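Local atomic coordinates of monomethylamine corrinoid protein 1 (Methanosarcina barkeri, PDB entry 3EZX), a protein that carries methyl groups on its cobalt corrinoid cofactor from the methyltransferase MtmB to MtbA during methanogenesis from methylamine. Residues 69-74 with 105-110. Residues are numbered along the deposited sequence; the frame is centred on the assembly and turned at random.
Sequences KAMSNA and HDIGHR
Ser-72, which touches Ile-107 directly, reaches the two flat groups of segment 105-110, the carboxylate of Asp-106 and the guanidinium of Arg-110, only through water. One water donates to Asp-106 OD1 at 2.9 Å and weakly to Ser-72 OG, a hydroxyl already bonded to Gly-68 O; a second accepts from Arg-110 NH1 at 3.1 Å and donates weakly to Ser-72 O. Over a face of the guanidinium lies Asp-106 OD2, 3.7 Å from Arg-110 NE, a long pairing that rests on charge alone because no N-H points at the oxygen.

The direct contact belongs to Ile-107. Its CG1 stands anti to its own carbonyl carbon (chi1 -65°), and the extended chi2 of 179° carries CD1 toward helix 61-82. There CD1 lies 3.8 Å from Ser-72 OG and 4.0 Å from Met-71 CB, while Ile-107 CG2 touches Met-71 SD at 3.7 Å, the two side chains crossing at about a right angle. Cut back to an alanine here, the side chain would probably leave a gap beside Met-71 and the corrinoid, which Ile-107 also approaches.

Asp-103, His-105 and Gly-108 spell the DxHxxG signature of B12-binding domains: His-105 NE2 ligates the cobalt, Asp-103 holds His-105 ND1, and Asp-106 OD1 makes a hydrogen bond to the cofactor. Because helix 61-82 belongs to the N-terminal bundle and helix 107-118 to the Rossmann-like domain, the contact joins the two. Met-71 also packs on Leu-43 and Met-47 of helix 35-55; across the interface, His-109 of helix 107-118 packs on Thr-97 and Val-99 of strand 94-99.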
loop_
_atom_site.group_PDB
_atom_site.type_symbol
_atom_site.label_atom_id
_atom_site.label_comp_id
_atom_site.label_asym_id
_atom_site.label_seq_id
_atom_site.Cartn_x
_atom_site.Cartn_y
_atom_site.Cartn_z
ATOM N N LYS A 69 -2.896 10.606 10.128
ATOM C CA LYS A 69 -1.606 10.970 10.689
ATOM C C LYS A 69 -1.262 10.002 11.816
ATOM O O LYS A 69 -0.097 9.686 12.039
ATOM C CB LYS A 69 -1.641 12.410 11.208
ATOM C CG LYS A 69 -0.358 12.875 11.871
ATOM C CD LYS A 69 0.814 12.924 10.901
ATOM C CE LYS A 69 2.095 13.361 11.618
ATOM N NZ LYS A 69 3.300 13.365 10.734
ATOM N N ALA A 70 -2.285 9.522 12.514
ATOM C CA ALA A 70 -2.080 8.580 13.605
ATOM C C ALA A 70 -1.444 7.300 13.072
ATOM O O ALA A 70 -0.548 6.735 13.706
ATOM C CB ALA A 70 -3.399 8.260 14.274
ATOM N N MET A 71 -1.903 6.842 11.906
ATOM C CA MET A 71 -1.349 5.629 11.333
ATOM C C MET A 71 -0.004 5.855 10.649
ATOM O O MET A 71 0.831 4.956 10.610
ATOM C CB MET A 71 -2.317 4.975 10.346
ATOM C CG MET A 71 -2.041 3.479 10.225
ATOM S SD MET A 71 -2.986 2.592 9.016
ATOM C CE MET A 71 -4.396 2.228 9.966
ATOM N N SER A 72 0.215 7.046 10.110
ATOM C CA SER A 72 1.486 7.340 9.460
ATOM C C SER A 72 2.589 7.355 10.519
ATOM O O SER A 72 3.701 6.883 10.287
ATOM C CB SER A 72 1.418 8.689 8.752
ATOM O OG SER A 72 0.339 8.707 7.839
ATOM N N ASN A 73 2.272 7.900 11.687
ATOM C CA ASN A 73 3.237 7.949 12.770
ATOM C C ASN A 73 3.518 6.531 13.262
ATOM O O ASN A 73 4.636 6.212 13.663
ATOM C CB ASN A 73 2.713 8.811 13.924
ATOM C CG ASN A 73 2.855 10.302 13.657
ATOM O OD1 ASN A 73 2.493 11.130 14.495
ATOM N ND2 ASN A 73 3.387 10.652 12.493
ATOM N N ALA A 74 2.498 5.681 13.228
ATOM C CA ALA A 74 2.645 4.299 13.662
ATOM C C ALA A 74 3.579 3.563 12.707
ATOM O O ALA A 74 4.386 2.727 13.120
ATOM C CB ALA A 74 1.285 3.616 13.689
ATOM N N HIS A 105 -3.104 9.320 -1.124
ATOM C CA HIS A 105 -3.204 8.296 -0.094
ATOM C C HIS A 105 -1.931 7.478 -0.262
ATOM O O HIS A 105 -1.708 6.893 -1.320
ATOM C CB HIS A 105 -4.427 7.393 -0.325
ATOM C CG HIS A 105 -5.747 8.088 -0.164
ATOM N ND1 HIS A 105 -6.339 8.872 -1.129
ATOM C CD2 HIS A 105 -6.607 8.098 0.887
ATOM C CE1 HIS A 105 -7.510 9.318 -0.644
ATOM N NE2 HIS A 105 -7.720 8.877 0.581
ATOM N N ASP A 106 -1.094 7.430 0.767
ATOM C CA ASP A 106 0.147 6.685 0.653
ATOM C C ASP A 106 0.394 5.634 1.732
ATOM O O ASP A 106 1.334 4.853 1.630
ATOM C CB ASP A 106 1.329 7.660 0.593
ATOM C CG ASP A 106 1.567 8.379 1.907
ATOM O OD1 ASP A 106 0.684 8.330 2.786
ATOM O OD2 ASP A 106 2.640 9.001 2.055
ATOM N N ILE A 107 -0.441 5.600 2.762
ATOM C CA ILE A 107 -0.253 4.613 3.826
ATOM C C ILE A 107 -0.175 3.186 3.278
ATOM O O ILE A 107 0.786 2.461 3.552
ATOM C CB ILE A 107 -1.379 4.712 4.874
ATOM C CG1 ILE A 107 -1.297 6.071 5.576
ATOM C CG2 ILE A 107 -1.260 3.583 5.895
ATOM C CD1 ILE A 107 -2.358 6.316 6.607
ATOM N N GLY A 108 -1.179 2.792 2.498
ATOM C CA GLY A 108 -1.184 1.466 1.910
ATOM C C GLY A 108 -0.072 1.293 0.903
ATOM O O GLY A 108 0.546 0.237 0.797
ATOM N N HIS A 109 0.173 2.347 0.139
ATOM C CA HIS A 109 1.239 2.331 -0.864
ATOM C C HIS A 109 2.577 2.102 -0.166
ATOM O O HIS A 109 3.353 1.242 -0.579
ATOM C CB HIS A 109 1.272 3.665 -1.619
ATOM C CG HIS A 109 2.563 3.953 -2.307
ATOM N ND1 HIS A 109 2.981 3.267 -3.431
ATOM C CD2 HIS A 109 3.553 4.836 -2.019
ATOM C CE1 HIS A 109 4.166 3.711 -3.793
ATOM N NE2 HIS A 109 4.540 4.662 -2.954
ATOM N N ARG A 110 2.840 2.867 0.895
ATOM C CA ARG A 110 4.094 2.741 1.638
ATOM C C ARG A 110 4.253 1.371 2.293
ATOM O O ARG A 110 5.369 0.865 2.409
ATOM C CB ARG A 110 4.194 3.813 2.724
ATOM C CG ARG A 110 4.675 5.171 2.227
ATOM C CD ARG A 110 5.185 6.055 3.368
ATOM N NE ARG A 110 5.851 7.252 2.855
ATOM C CZ ARG A 110 6.493 8.148 3.601
ATOM N NH1 ARG A 110 6.565 7.994 4.917
ATOM N NH2 ARG A 110 7.068 9.198 3.027
HETATM O O HOH W 1 2.192 7.730 5.133
HETATM O O HOH W 2 4.808 6.715 7.178
#